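Local coordinates for protein putative alpha-ketoglutarate-dependent taurine dioxygenase (Burkholderia xenovorans, PDB 5HSX) that is a putative iron-dependent dioxygenase of the TfdA family, probably oxidising its unidentified substrate with 2-oxoglutarate as co-substrate, at residues 22-27 against 55-60; 256-259 against 263-266. All blocks are in the same frame, centred on the assembly; numbering follows the deposited sequence.

Interaction 1: 22-27 against 55-60; sequences VTPLSA and LKWRVV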
loop_
_atom_site.group_PDB
_atom_site.type_symbol
_atom_site.label_atom_id
_atom_site.label_comp_id
_atom_site.label_asym_id
_atom_site.label_seq_id
_atom_site.Cartn_x
_atom_site.Cartn_y
_atom_site.Cartn_z
ATOM N N VAL B 22 7.987 11.143 -18.629
ATOM C CA VAL B 22 6.967 10.773 -17.648
ATOM C C VAL B 22 6.915 9.254 -17.564
ATOM O O VAL B 22 6.672 8.580 -18.574
ATOM C CB VAL B 22 5.586 11.344 -18.010
ATOM C CG1 VAL B 22 4.540 10.926 -16.952
ATOM C CG2 VAL B 22 5.655 12.858 -18.153
ATOM N N THR B 23 7.134 8.720 -16.363
ATOM C CA THR B 23 7.192 7.275 -16.131
ATOM C C THR B 23 6.106 6.895 -15.137
ATOM O O THR B 23 6.286 7.078 -13.921
ATOM C CB THR B 23 8.565 6.857 -15.606
ATOM O OG1 THR B 23 9.574 7.236 -16.551
ATOM C CG2 THR B 23 8.629 5.343 -15.407
ATOM N N PRO B 24 4.976 6.357 -15.592
ATOM C CA PRO B 24 3.896 6.013 -14.662
ATOM C C PRO B 24 4.296 4.889 -13.719
ATOM O O PRO B 24 5.134 4.035 -14.035
ATOM C CB PRO B 24 2.753 5.579 -15.587
ATOM C CG PRO B 24 3.105 6.165 -16.934
ATOM C CD PRO B 24 4.595 6.134 -16.996
ATOM N N LEU B 25 3.659 4.883 -12.552
ATOM C CA LEU B 25 4.019 3.966 -11.485
ATOM C C LEU B 25 2.930 2.966 -11.123
ATOM O O LEU B 25 3.213 2.018 -10.381
ATOM C CB LEU B 25 4.425 4.760 -10.230
ATOM C CG LEU B 25 5.710 5.560 -10.431
ATOM C CD1 LEU B 25 5.937 6.574 -9.308
ATOM C CD2 LEU B 25 6.898 4.608 -10.538
ATOM N N SER B 26 1.712 3.130 -11.625
ATOM C CA SER B 26 0.645 2.155 -11.432
ATOM C C SER B 26 -0.369 2.384 -12.540
ATOM O O SER B 26 -0.197 3.274 -13.372
ATOM C CB SER B 26 0.001 2.276 -10.046
ATOM O OG SER B 26 -0.846 3.413 -9.975
ATOM N N ALA B 27 -1.428 1.568 -12.554
ATOM C CA ALA B 27 -2.388 1.651 -13.654
ATOM C C ALA B 27 -2.979 3.051 -13.770
ATOM O O ALA B 27 -3.167 3.560 -14.880
ATOM C CB ALA B 27 -3.500 0.618 -13.473
ATOM N N LEU B 55 -2.125 16.631 -13.637
ATOM C CA LEU B 55 -3.564 16.430 -13.772
ATOM C C LEU B 55 -3.883 15.000 -14.188
ATOM O O LEU B 55 -4.883 14.427 -13.735
ATOM C CB LEU B 55 -4.150 17.423 -14.781
ATOM C CG LEU B 55 -4.073 18.901 -14.392
ATOM C CD1 LEU B 55 -4.881 19.732 -15.368
ATOM C CD2 LEU B 55 -4.542 19.127 -12.961
ATOM N N LYS B 56 -3.025 14.394 -15.007
ATOM C CA LYS B 56 -3.314 13.066 -15.538
ATOM C C LYS B 56 -3.002 11.959 -14.536
ATOM O O LYS B 56 -3.762 10.987 -14.420
ATOM C CB LYS B 56 -2.513 12.844 -16.818
ATOM C CG LYS B 56 -2.698 11.469 -17.440
ATOM C CD LYS B 56 -1.854 11.372 -18.705
ATOM C CE LYS B 56 -2.006 10.039 -19.401
ATOM N NZ LYS B 56 -1.155 10.034 -20.619
ATOM N N TRP B 57 -1.894 12.077 -13.815
ATOM C CA TRP B 57 -1.434 11.007 -12.933
ATOM C C TRP B 57 -1.676 11.293 -11.455
ATOM O O TRP B 57 -1.362 10.437 -10.615
ATOM C CB TRP B 57 0.053 10.723 -13.205
ATOM C CG TRP B 57 0.215 10.041 -14.546
ATOM C CD1 TRP B 57 0.688 10.590 -15.710
ATOM C CD2 TRP B 57 -0.169 8.696 -14.864
ATOM N NE1 TRP B 57 0.645 9.652 -16.722
ATOM C CE2 TRP B 57 0.117 8.487 -16.230
ATOM C CE3 TRP B 57 -0.709 7.640 -14.117
ATOM C CZ2 TRP B 57 -0.129 7.268 -16.872
ATOM C CZ3 TRP B 57 -0.951 6.427 -14.750
ATOM C CH2 TRP B 57 -0.660 6.253 -16.117
ATOM N N ARG B 58 -2.228 12.470 -11.123
ATOM C CA ARG B 58 -2.694 12.844 -9.783
ATOM C C ARG B 58 -1.566 13.212 -8.824
ATOM O O ARG B 58 -1.730 14.120 -8.001
ATOM C CB ARG B 58 -3.530 11.743 -9.130
ATOM C CG ARG B 58 -4.585 11.092 -10.008
ATOM C CD ARG B 58 -5.467 12.104 -10.709
ATOM N NE ARG B 58 -6.368 11.401 -11.618
ATOM C CZ ARG B 58 -7.366 11.972 -12.282
ATOM N NH1 ARG B 58 -7.616 13.264 -12.135
ATOM N NH2 ARG B 58 -8.119 11.238 -13.089
ATOM N N VAL B 59 -0.453 12.486 -8.872
ATOM C CA VAL B 59 0.745 12.828 -8.110
ATOM C C VAL B 59 1.956 12.515 -8.980
ATOM O O VAL B 59 2.022 11.448 -9.598
ATOM C CB VAL B 59 0.833 12.084 -6.758
ATOM C CG1 VAL B 59 0.748 10.532 -6.931
ATOM C CG2 VAL B 59 2.120 12.470 -6.027
ATOM N N VAL B 60 2.900 13.447 -9.053
ATOM C CA VAL B 60 4.115 13.235 -9.822
ATOM C C VAL B 60 5.311 13.382 -8.892
ATOM O O VAL B 60 5.270 14.113 -7.894
ATOM C CB VAL B 60 4.217 14.185 -11.035
ATOM C CG1 VAL B 60 3.076 13.894 -12.020
ATOM C CG2 VAL B 60 4.185 15.658 -10.603
#

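Interaction 2: 256-259 against 263-266; sequences FKWQ and VAFW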
loop_
_atom_site.group_PDB
_atom_site.type_symbol
_atom_site.label_atom_id
_atom_site.label_comp_id
_atom_site.label_asym_id
_atom_site.label_seq_id
_atom_site.Cartn_x
_atom_site.Cartn_y
_atom_site.Cartn_z
ATOM N N PHE B 256 5.246 5.389 -2.361
ATOM C CA PHE B 256 6.468 6.096 -2.738
ATOM C C PHE B 256 7.494 5.925 -1.631
ATOM O O PHE B 256 7.224 6.271 -0.477
ATOM C CB PHE B 256 6.181 7.584 -2.967
ATOM C CG PHE B 256 7.354 8.376 -3.492
ATOM C CD1 PHE B 256 7.820 8.180 -4.784
ATOM C CD2 PHE B 256 7.945 9.354 -2.715
ATOM C CE1 PHE B 256 8.880 8.930 -5.275
ATOM C CE2 PHE B 256 8.996 10.117 -3.204
ATOM C CZ PHE B 256 9.462 9.906 -4.486
ATOM N N LYS B 257 8.666 5.414 -1.977
ATOM C CA LYS B 257 9.771 5.322 -1.036
ATOM C C LYS B 257 10.693 6.507 -1.268
ATOM O O LYS B 257 11.257 6.659 -2.360
ATOM C CB LYS B 257 10.528 4.002 -1.173
ATOM C CG LYS B 257 11.705 3.917 -0.203
ATOM C CD LYS B 257 12.308 2.524 -0.181
ATOM C CE LYS B 257 13.358 2.392 0.927
ATOM N NZ LYS B 257 14.537 3.294 0.749
ATOM N N TRP B 258 10.826 7.347 -0.246
ATOM C CA TRP B 258 11.587 8.583 -0.354
ATOM C C TRP B 258 13.085 8.327 -0.424
ATOM O O TRP B 258 13.604 7.340 0.105
ATOM C CB TRP B 258 11.295 9.493 0.839
ATOM C CG TRP B 258 9.910 10.019 0.820
ATOM C CD1 TRP B 258 8.791 9.410 1.308
ATOM C CD2 TRP B 258 9.481 11.264 0.258
ATOM N NE1 TRP B 258 7.689 10.203 1.086
ATOM C CE2 TRP B 258 8.091 11.349 0.448
ATOM C CE3 TRP B 258 10.144 12.318 -0.378
ATOM C CZ2 TRP B 258 7.345 12.444 0.019
ATOM C CZ3 TRP B 258 9.406 13.408 -0.798
ATOM C CH2 TRP B 258 8.016 13.460 -0.606
ATOM N N GLN B 259 13.777 9.241 -1.092
ATOM C CA GLN B 259 15.218 9.390 -0.989
ATOM C C GLN B 259 15.509 10.866 -0.782
ATOM O O GLN B 259 14.672 11.722 -1.081
ATOM C CB GLN B 259 15.948 8.878 -2.242
ATOM C CG GLN B 259 15.711 7.402 -2.547
ATOM C CD GLN B 259 16.376 6.980 -3.842
ATOM O OE1 GLN B 259 17.521 7.344 -4.107
ATOM N NE2 GLN B 259 15.652 6.228 -4.667
ATOM N N VAL B 263 11.027 14.707 -4.535
ATOM C CA VAL B 263 9.947 15.686 -4.479
ATOM C C VAL B 263 8.659 14.986 -4.885
ATOM O O VAL B 263 8.638 14.234 -5.862
ATOM C CB VAL B 263 10.215 16.897 -5.402
ATOM C CG1 VAL B 263 9.063 17.917 -5.306
ATOM C CG2 VAL B 263 11.552 17.556 -5.064
ATOM N N ALA B 264 7.588 15.226 -4.129
ATOM C CA ALA B 264 6.251 14.763 -4.476
ATOM C C ALA B 264 5.351 15.973 -4.678
ATOM O O ALA B 264 5.330 16.882 -3.842
ATOM C CB ALA B 264 5.680 13.851 -3.382
ATOM N N PHE B 265 4.606 15.975 -5.785
ATOM C CA PHE B 265 3.755 17.091 -6.199
ATOM C C PHE B 265 2.390 16.479 -6.487
ATOM O O PHE B 265 2.249 15.719 -7.451
ATOM C CB PHE B 265 4.362 17.757 -7.444
ATOM C CG PHE B 265 3.658 19.014 -7.943
ATOM C CD1 PHE B 265 2.589 19.597 -7.274
ATOM C CD2 PHE B 265 4.115 19.614 -9.108
ATOM C CE1 PHE B 265 1.996 20.758 -7.765
ATOM C CE2 PHE B 265 3.525 20.768 -9.607
ATOM C CZ PHE B 265 2.458 21.340 -8.936
ATOM N N TRP B 266 1.392 16.745 -5.640
ATOM C CA TRP B 266 0.115 16.061 -5.808
ATOM C C TRP B 266 -1.054 17.032 -5.890
ATOM O O TRP B 266 -1.009 18.146 -5.360
ATOM C CB TRP B 266 -0.157 15.036 -4.698
ATOM C CG TRP B 266 -0.341 15.560 -3.300
ATOM C CD1 TRP B 266 -1.524 15.874 -2.692
ATOM C CD2 TRP B 266 0.679 15.737 -2.309
ATOM N NE1 TRP B 266 -1.297 16.268 -1.392
ATOM C CE2 TRP B 266 0.045 16.189 -1.131
ATOM C CE3 TRP B 266 2.067 15.576 -2.309
ATOM C CZ2 TRP B 266 0.755 16.479 0.042
ATOM C CZ3 TRP B 266 2.772 15.857 -1.137
ATOM C CH2 TRP B 266 2.112 16.314 0.016
#

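Interaction 1: 22-27 against 55-60
P24 lays its pyrrolidine ring over one face of the W57 indole, and this is the tight part of the contact. P24 CB sits 3.7 Å from the centroid of the six-membered ring of W57, 19° off the normal, a CH-pi contact; beside it P24 CG comes to 3.4 Å from W57 CZ2. Helix 44-57 ends here, and W57 swings its CG anti to its own carbonyl carbon (chi1 -71°), which turns the indole toward 22-27. At the far end of the benzo ring the backbone takes over: S26 O approaches CZ3 of W57 obliquely at 3.5 Å, while A27 O lies near the ring plane, 3.6 Å from the same carbon.

The other end is looser. V22 CG1 only brushes the pyrrole part, 4.1 Å from W57 CD1, and V22 is partly exposed. The opposite indole face carries the aliphatic CG of solvent-exposed K56. Y146 of the second subunit also packs on P24.

No hydrogen bond crosses between 22-27 and 55-60; the edge strand is fitted to the helix end by ring-face packing, with the two carbonyls near CZ3 probably adding weak electrostatic attraction.

Interaction 2: 256-259 against 263-266
The indole N-H of W258 is spent on T150 OG1, a hydrogen bond to strand 150-154 that fixes the rotation of the ring while its far corner reaches A264. That corner is W258 CH2, 3.6 Å from A264 CB; W258 CZ2 follows at 4.0 Å from the same methyl. The methyl meets the indole obliquely, and A264 points its CB toward 256-259. V263 turns its side chain the other way and offers backbone instead: its N is 4.3 Å from W258 CZ3, too far for more than loose packing. W258 starts out alongside rather than straight at the strand. With CG anti to the carbonyl carbon (chi1 -68°) and the indole plane turned nearly square to the plane of CA, CB and CG (chi2 85°), the benzo end is what arrives.

F256, two residues earlier, holds one indole face. Its CE2 sits 3.6 Å above the W258 ring plane and over the ring centre, and W258 NE1 in turn lies in the plane of the phenyl ring, at its edge. R286 makes a cation-pi contact with W258, so the indole is gripped by an arginine charge, a phenyl edge and a methyl, besides its one hydrogen bond. A glycerol, probably from the crystallisation liquor, lies about 5 Å from the W258 side chain.

The contact closes the short connection between strands 253-256 and 263-267, which belong to different sheets of the jelly-roll core expected for this family. F256 stacks on F61 of strand 59-62, W258 also rests on L138 of strand 135-140, and 263-266 runs hydrogen-bonded between those same two strands, on toward W266, which meets H273 of the sodium site.

Both contacts are buried and centre on a tryptophan, yet they sit at different depths. Interaction 1 is at the edge of the seven-stranded sheet, against the second subunit; interaction 2 lies inside, where that sheet faces the four-stranded one. They share the large sheet: 59-60 and 263-266 are on neighbouring strands, joined by a probable hydrogen bond between V60 N and F265 O at 2.9 Å, with V59 CG2 packed 3.7 Å from W266 CB. Neither has a hydrogen bond between its own segments. At the sheet edge, against the second subunit, the indole relies on a proline and backbone carbonyls; in the core, W258 adds a hydrogen bond and an arginine.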